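Local structure of arginine kinase (Anthopleura japonica, 4RF6) at residues A[364-367]-A[368-372]; A[388-392]-A[393-397]; A[405-408]-A[409-413]. The protein catalyses the reversible transfer of the terminal phosphate of ATP to L-arginine, giving phosphoarginine and ADP, with two phosphagen kinase units joined in one chain. All blocks are in the same frame, centred on the assembly; numbering follows the deposited sequence.

The contacts follow one another where the first kinase repeat passes into the second. Contact 1 is the end of helix 344-370, contact 2 the turn from helix 385-389 into helix 392-398, and contact 3 the start of helix 409-418. Centre to centre, contact 3 lies about 13 Å from contact 1 and 14 Å from contact 2. A salt bridge of 2.8 Å from Arg370 NH1 to Asp411 OD1 ties contacts 1 and 3; Phe395 CD1 meets Leu409 CD2 at 3.8 Å between contacts 2 and 3. Contacts 1 and 2, centres about 17 Å apart, meet where Val372 C lies 3.5 Å from Phe395 CE2. None lies at the substrate and ATP sites inferred for the first repeat.

Contact 1: residues A[364-367]-A[368-372]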
loop_
_atom_site.group_PDB
_atom_site.type_symbol
_atom_site.label_atom_id
_atom_site.label_comp_id
_atom_site.label_asym_id
_atom_site.label_seq_id
_atom_site.Cartn_x
_atom_site.Cartn_y
_atom_site.Cartn_z
ATOM N N GLU A 364 -7.531 -10.454 20.669
ATOM C CA GLU A 364 -7.995 -10.736 22.028
ATOM C C GLU A 364 -7.839 -9.496 22.887
ATOM O O GLU A 364 -8.730 -9.133 23.645
ATOM C CB GLU A 364 -7.179 -11.867 22.661
ATOM C CG GLU A 364 -7.546 -13.282 22.234
ATOM C CD GLU A 364 -6.675 -14.320 22.921
ATOM O OE1 GLU A 364 -6.076 -13.986 23.964
ATOM O OE2 GLU A 364 -6.579 -15.458 22.415
ATOM N N ALA A 365 -6.684 -8.855 22.761
ATOM C CA ALA A 365 -6.370 -7.663 23.537
ATOM C C ALA A 365 -7.333 -6.531 23.208
ATOM O O ALA A 365 -7.779 -5.798 24.097
ATOM C CB ALA A 365 -4.944 -7.234 23.277
ATOM N N ILE A 366 -7.646 -6.391 21.922
ATOM C CA ILE A 366 -8.530 -5.331 21.445
ATOM C C ILE A 366 -10.010 -5.575 21.782
ATOM O O ILE A 366 -10.698 -4.668 22.244
ATOM C CB ILE A 366 -8.306 -5.069 19.934
ATOM C CG1 ILE A 366 -6.960 -4.365 19.728
ATOM C CG2 ILE A 366 -9.443 -4.237 19.346
ATOM C CD1 ILE A 366 -6.412 -4.454 18.323
ATOM N N ALA A 367 -10.493 -6.797 21.563
ATOM C CA ALA A 367 -11.874 -7.145 21.907
ATOM C C ALA A 367 -12.126 -6.956 23.404
ATOM O O ALA A 367 -13.229 -6.591 23.824
ATOM C CB ALA A 367 -12.193 -8.577 21.484
ATOM N N LYS A 368 -11.096 -7.208 24.206
ATOM C CA LYS A 368 -11.188 -7.027 25.649
ATOM C C LYS A 368 -11.407 -5.556 26.010
ATOM O O LYS A 368 -12.295 -5.220 26.795
ATOM C CB LYS A 368 -9.922 -7.540 26.338
ATOM C CG LYS A 368 -10.045 -7.567 27.851
ATOM C CD LYS A 368 -8.691 -7.515 28.535
ATOM C CE LYS A 368 -8.861 -7.426 30.047
ATOM N NZ LYS A 368 -7.556 -7.404 30.767
ATOM N N LYS A 369 -10.586 -4.684 25.431
ATOM C CA LYS A 369 -10.654 -3.248 25.700
ATOM C C LYS A 369 -11.914 -2.611 25.095
ATOM O O LYS A 369 -12.424 -1.605 25.601
ATOM C CB LYS A 369 -9.376 -2.568 25.191
ATOM C CG LYS A 369 -9.395 -1.041 25.146
ATOM C CD LYS A 369 -7.992 -0.455 25.368
ATOM C CE LYS A 369 -6.889 -1.415 24.903
ATOM N NZ LYS A 369 -5.510 -0.830 24.935
ATOM N N ARG A 370 -12.422 -3.216 24.025
ATOM C CA ARG A 370 -13.643 -2.734 23.378
ATOM C C ARG A 370 -14.903 -3.311 24.032
ATOM O O ARG A 370 -16.017 -2.887 23.726
ATOM C CB ARG A 370 -13.632 -3.067 21.881
ATOM C CG ARG A 370 -12.559 -2.340 21.075
ATOM C CD ARG A 370 -12.776 -2.499 19.572
ATOM N NE ARG A 370 -12.033 -1.498 18.810
ATOM C CZ ARG A 370 -12.196 -1.257 17.511
ATOM N NH1 ARG A 370 -13.075 -1.949 16.801
ATOM N NH2 ARG A 370 -11.469 -0.319 16.921
ATOM N N SER A 371 -14.721 -4.268 24.938
ATOM C CA SER A 371 -15.846 -4.935 25.594
ATOM C C SER A 371 -16.522 -4.033 26.618
ATOM O O SER A 371 -17.582 -4.368 27.154
ATOM C CB SER A 371 -15.369 -6.202 26.301
ATOM O OG SER A 371 -14.469 -5.881 27.347
ATOM N N VAL A 372 -15.904 -2.887 26.881
ATOM C CA VAL A 372 -16.324 -1.993 27.952
ATOM C C VAL A 372 -16.642 -0.592 27.414
ATOM O O VAL A 372 -16.016 -0.144 26.455
ATOM C CB VAL A 372 -15.220 -1.943 29.036
ATOM C CG1 VAL A 372 -15.169 -0.596 29.742
ATOM C CG2 VAL A 372 -15.408 -3.081 30.028
#
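Ile366 and Arg370 sit one helical turn apart and send their side chains out side by side, in the same direction. Their contact is the close-packed flank of this stretch. The branch methyl Ile366 CG2 lies 3.8 Å from Arg370 CD and reaches NE as well, so the aliphatic part of the arginine rests against the isoleucine. With CG1 of Ile366 beside the backbone N (chi1 -72°), CG2 is the branch anti to that N and faces the arginine. From CG to NE the arginine chain is extended and carries the guanidinium past the isoleucine; NH1 then forms a salt bridge with Asp411, and NH2 a weak hydrogen bond with Asn414. A long side chain with an apolar stem and a charged end suits a place where the helix meets the next repeat. Ile366 also packs on Tyr126 and on His296 of helix 295-298, as befits a branched hydrocarbon.

Beneath the side chains the backbone keeps its helical bonds. Arg370 N gives its hydrogen to Ile366 O at 2.9 Å, and Lys368 N gives its own to Glu364 O at 3.1 Å. Between them, Lys369 N to Ala365 O, at 3.3 Å, is weak.

The other flank is loose. Glu364 and Lys368 are both exposed and their ends lead off from the neighbouring turn. Lys368 runs out extended beyond CG, so only its CB stays close, 3.3 Å from Glu364 O. The small Ala367 adds just a methyl to this surface, and long charged chains that can be hydrated suit it.

The arrangement is that of the C-terminal turns of a helix with one flank packed and the other facing solvent, here the long helix 344-370 that leads from one phosphagen kinase repeat into the next.

Contact 2: residues A[388-392]-A[393-397]; sequences KYLTP and ELFDS
Thr391 OG1 is gripped twice: it accepts from Leu394 N at 2.9 Å, in a bond of 164°, and gives its own hydrogen to Glu393 OE2, also at 2.9 Å. The first bond makes Thr391 the N-cap of helix 392-398. Its OG1 stands between the backbone N and the carbonyl carbon (chi1 80°), which turns the hydroxyl to the first turn. Glu393 bends at chi2 (82°) to fold its carboxylate back, and OE2 receives the hydroxyl from above the carboxylate plane. An acid here probably interacts well with the positive end of the helix dipole. Pro392 suits the first turn, where its missing N-H costs no helical bond, and its carbonyl takes Asp396 N at 2.8 Å; Thr391 O takes Phe395 N, also at 2.8 Å.

Below the cap, apolar side chains close the turn between helices 385-389 and 392-398. Leu390, the centre of an inverse gamma turn, is buried against Phe373, Leu409 and Ile413, as suits a branched hydrocarbon. It forks between two partners: Leu390 CD2 lies 4.2 Å from Phe395 CD1, oblique to the ring, while the Leu390 and Leu394 side chains cross at about a right angle, with Leu390 CD1 3.7 Å from Leu394 CD2.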
loop_
_atom_site.group_PDB
_atom_site.type_symbol
_atom_site.label_atom_id
_atom_site.label_comp_id
_atom_site.label_asym_id
_atom_site.label_seq_id
_atom_site.Cartn_x
_atom_site.Cartn_y
_atom_site.Cartn_z
ATOM N N LYS A 388 -22.702 12.739 23.368
ATOM C CA LYS A 388 -24.057 13.214 23.614
ATOM C C LYS A 388 -25.085 12.089 23.534
ATOM O O LYS A 388 -26.031 12.050 24.322
ATOM C CB LYS A 388 -24.421 14.325 22.620
ATOM C CG LYS A 388 -25.791 14.956 22.863
ATOM C CD LYS A 388 -26.031 16.130 21.931
ATOM C CE LYS A 388 -27.352 16.811 22.242
ATOM N NZ LYS A 388 -27.679 17.873 21.249
ATOM N N TYR A 389 -24.887 11.162 22.599
ATOM C CA TYR A 389 -25.915 10.165 22.296
ATOM C C TYR A 389 -25.588 8.718 22.686
ATOM O O TYR A 389 -26.496 7.899 22.861
ATOM C CB TYR A 389 -26.320 10.259 20.819
ATOM C CG TYR A 389 -27.025 11.551 20.495
ATOM C CD1 TYR A 389 -28.217 11.884 21.125
ATOM C CD2 TYR A 389 -26.497 12.443 19.569
ATOM C CE1 TYR A 389 -28.868 13.064 20.842
ATOM C CE2 TYR A 389 -27.142 13.629 19.279
ATOM C CZ TYR A 389 -28.325 13.933 19.917
ATOM O OH TYR A 389 -28.972 15.109 19.638
ATOM N N LEU A 390 -24.305 8.403 22.830
ATOM C CA LEU A 390 -23.919 7.045 23.204
ATOM C C LEU A 390 -24.031 6.816 24.711
ATOM O O LEU A 390 -23.058 6.980 25.444
ATOM C CB LEU A 390 -22.504 6.702 22.726
ATOM C CG LEU A 390 -22.136 5.224 22.882
ATOM C CD1 LEU A 390 -22.817 4.397 21.817
ATOM C CD2 LEU A 390 -20.639 4.984 22.852
ATOM N N THR A 391 -25.219 6.437 25.168
ATOM C CA THR A 391 -25.410 6.043 26.559
ATOM C C THR A 391 -24.839 4.639 26.755
ATOM O O THR A 391 -24.688 3.890 25.786
ATOM C CB THR A 391 -26.895 6.036 26.921
ATOM O OG1 THR A 391 -27.494 4.831 26.431
ATOM C CG2 THR A 391 -27.594 7.228 26.298
ATOM N N PRO A 392 -24.491 4.280 28.003
ATOM C CA PRO A 392 -24.012 2.920 28.271
ATOM C C PRO A 392 -25.047 1.830 27.961
ATOM O O PRO A 392 -24.657 0.741 27.534
ATOM C CB PRO A 392 -23.694 2.956 29.767
ATOM C CG PRO A 392 -23.320 4.380 30.025
ATOM C CD PRO A 392 -24.244 5.185 29.142
ATOM N N GLU A 393 -26.329 2.110 28.178
ATOM C CA GLU A 393 -27.382 1.153 27.841
ATOM C C GLU A 393 -27.423 0.922 26.337
ATOM O O GLU A 393 -27.516 -0.217 25.868
ATOM C CB GLU A 393 -28.754 1.645 28.306
ATOM C CG GLU A 393 -28.814 2.100 29.754
ATOM C CD GLU A 393 -28.310 3.519 29.941
ATOM O OE1 GLU A 393 -27.656 3.787 30.968
ATOM O OE2 GLU A 393 -28.570 4.365 29.062
ATOM N N LEU A 394 -27.362 2.018 25.586
ATOM C CA LEU A 394 -27.328 1.956 24.131
ATOM C C LEU A 394 -26.083 1.189 23.690
ATOM O O LEU A 394 -26.149 0.333 22.804
ATOM C CB LEU A 394 -27.332 3.374 23.545
ATOM C CG LEU A 394 -27.598 3.605 22.058
ATOM C CD1 LEU A 394 -28.216 4.974 21.852
ATOM C CD2 LEU A 394 -26.327 3.510 21.248
ATOM N N PHE A 395 -24.951 1.501 24.319
ATOM C CA PHE A 395 -23.700 0.806 24.049
ATOM C C PHE A 395 -23.855 -0.696 24.278
ATOM O O PHE A 395 -23.441 -1.507 23.446
ATOM C CB PHE A 395 -22.580 1.354 24.933
ATOM C CG PHE A 395 -21.257 0.655 24.740
ATOM C CD1 PHE A 395 -20.496 0.881 23.598
ATOM C CD2 PHE A 395 -20.771 -0.220 25.702
ATOM C CE1 PHE A 395 -19.279 0.242 23.417
ATOM C CE2 PHE A 395 -19.555 -0.862 25.529
ATOM C CZ PHE A 395 -18.806 -0.630 24.386
ATOM N N ASP A 396 -24.459 -1.059 25.406
ATOM C CA ASP A 396 -24.647 -2.463 25.745
ATOM C C ASP A 396 -25.566 -3.194 24.762
ATOM O O ASP A 396 -25.311 -4.349 24.409
ATOM C CB ASP A 396 -25.166 -2.615 27.178
ATOM C CG ASP A 396 -24.084 -2.407 28.218
ATOM O OD1 ASP A 396 -24.428 -2.054 29.369
ATOM O OD2 ASP A 396 -22.893 -2.593 27.884
ATOM N N SER A 397 -26.621 -2.520 24.312
ATOM C CA SER A 397 -27.579 -3.136 23.395
ATOM C C SER A 397 -27.005 -3.358 21.994
ATOM O O SER A 397 -27.526 -4.178 21.230
ATOM C CB SER A 397 -28.880 -2.321 23.328
ATOM O OG SER A 397 -28.632 -0.962 22.996
#

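Contact 3: residues A[405-408]-A[409-413]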
loop_
_atom_site.group_PDB
_atom_site.type_symbol
_atom_site.label_atom_id
_atom_site.label_comp_id
_atom_site.label_asym_id
_atom_site.label_seq_id
_atom_site.Cartn_x
_atom_site.Cartn_y
_atom_site.Cartn_z
ATOM N N LYS A 405 -20.640 -7.176 6.646
ATOM C CA LYS A 405 -19.257 -6.912 6.249
ATOM C C LYS A 405 -18.292 -6.869 7.436
ATOM O O LYS A 405 -17.101 -6.581 7.270
ATOM C CB LYS A 405 -19.168 -5.624 5.426
ATOM C CG LYS A 405 -19.926 -5.701 4.102
ATOM C CD LYS A 405 -19.925 -4.376 3.355
ATOM C CE LYS A 405 -20.703 -4.467 2.041
ATOM N NZ LYS A 405 -22.165 -4.665 2.257
ATOM N N GLY A 406 -18.806 -7.156 8.630
ATOM C CA GLY A 406 -17.972 -7.284 9.816
ATOM C C GLY A 406 -17.762 -6.013 10.630
ATOM O O GLY A 406 -16.877 -5.961 11.495
ATOM N N ILE A 407 -18.575 -4.992 10.370
ATOM C CA ILE A 407 -18.419 -3.711 11.058
ATOM C C ILE A 407 -19.112 -3.714 12.424
ATOM O O ILE A 407 -20.300 -4.026 12.520
ATOM C CB ILE A 407 -18.958 -2.530 10.210
ATOM C CG1 ILE A 407 -18.467 -2.628 8.764
ATOM C CG2 ILE A 407 -18.533 -1.194 10.821
ATOM C CD1 ILE A 407 -16.937 -2.563 8.623
ATOM N N SER A 408 -18.375 -3.362 13.477
ATOM C CA SER A 408 -18.973 -3.269 14.808
ATOM C C SER A 408 -19.325 -1.826 15.156
ATOM O O SER A 408 -18.941 -0.890 14.451
ATOM C CB SER A 408 -18.029 -3.824 15.870
ATOM O OG SER A 408 -16.940 -2.942 16.079
ATOM N N LEU A 409 -20.066 -1.650 16.245
ATOM C CA LEU A 409 -20.339 -0.314 16.765
ATOM C C LEU A 409 -19.033 0.390 17.095
ATOM O O LEU A 409 -18.866 1.581 16.816
ATOM C CB LEU A 409 -21.197 -0.384 18.027
ATOM C CG LEU A 409 -21.480 0.968 18.679
ATOM C CD1 LEU A 409 -22.434 1.769 17.818
ATOM C CD2 LEU A 409 -22.044 0.809 20.087
ATOM N N TYR A 410 -18.103 -0.346 17.700
ATOM C CA TYR A 410 -16.849 0.262 18.124
ATOM C C TYR A 410 -16.026 0.706 16.922
ATOM O O TYR A 410 -15.337 1.726 16.991
ATOM C CB TYR A 410 -16.034 -0.670 19.026
ATOM C CG TYR A 410 -15.359 0.072 20.163
ATOM C CD1 TYR A 410 -14.408 1.057 19.907
ATOM C CD2 TYR A 410 -15.677 -0.205 21.483
ATOM C CE1 TYR A 410 -13.794 1.747 20.938
ATOM C CE2 TYR A 410 -15.066 0.474 22.525
ATOM C CZ TYR A 410 -14.129 1.447 22.246
ATOM O OH TYR A 410 -13.521 2.126 23.278
ATOM N N ASP A 411 -16.094 -0.054 15.827
ATOM C CA ASP A 411 -15.500 0.391 14.567
ATOM C C ASP A 411 -16.028 1.781 14.213
ATOM O O ASP A 411 -15.262 2.683 13.862
ATOM C CB ASP A 411 -15.830 -0.580 13.422
ATOM C CG ASP A 411 -15.070 -1.886 13.522
ATOM O OD1 ASP A 411 -13.971 -1.881 14.113
ATOM O OD2 ASP A 411 -15.568 -2.908 13.001
ATOM N N CYS A 412 -17.344 1.949 14.321
ATOM C CA CYS A 412 -17.990 3.199 13.917
ATOM C C CYS A 412 -17.626 4.382 14.803
ATOM O O CYS A 412 -17.498 5.506 14.321
ATOM C CB CYS A 412 -19.508 3.031 13.899
ATOM S SG CYS A 412 -20.095 1.942 12.592
ATOM N N ILE A 413 -17.453 4.131 16.098
ATOM C CA ILE A 413 -17.232 5.219 17.045
ATOM C C ILE A 413 -15.752 5.453 17.335
ATOM O O ILE A 413 -15.390 6.419 18.015
ATOM C CB ILE A 413 -17.978 4.959 18.369
ATOM C CG1 ILE A 413 -17.254 3.876 19.179
ATOM C CG2 ILE A 413 -19.431 4.563 18.092
ATOM C CD1 ILE A 413 -17.806 3.689 20.571
#
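A capping box opens helix 409-418, with Ser408 as the N-cap and Asp411 three residues on, and each residue binds the other's backbone. Ser408 OG accepts from Asp411 N at 3.0 Å, with an angle of 163° at the hydrogen. In return Ser408 N gives its hydrogen to Asp411 OD2 at 2.9 Å, in an almost straight bond of 174° that arrives from above the carboxylate plane. The serine hydroxyl lies between its backbone N and carbonyl carbon (chi1 72°), which points it at Asp411 N. Serine suits this place because its short arm brings an acceptor to an amide that has no helical carbonyl before it; aspartate suits the other because its carboxylate can fold back to the N-cap amide. Ordinary helical bonding then begins with Cys412 N to Ser408 O at 3.3 Å.

The carboxylate is shared further. OD1 is held by Arg370 and OD2 by Arg125; two such charges would probably keep the aspartate ionised.

Beside the box runs an apolar strip. Ile407 crosses Asp411 at about a right angle, and its CG2 lies 3.8 Å from Asp411 CB and 3.9 Å from Cys412 SG. Both Ile407 and Cys412 also touch Cys433 of helix 433-436, so a branched hydrocarbon and a small sulfur side chain fill this buried corner. Ile407 against Cys412 is the pairing of a hydrophobic staple, which with the capping box is a common start of an alpha-helix, here in the small N-terminal domain of the second kinase unit.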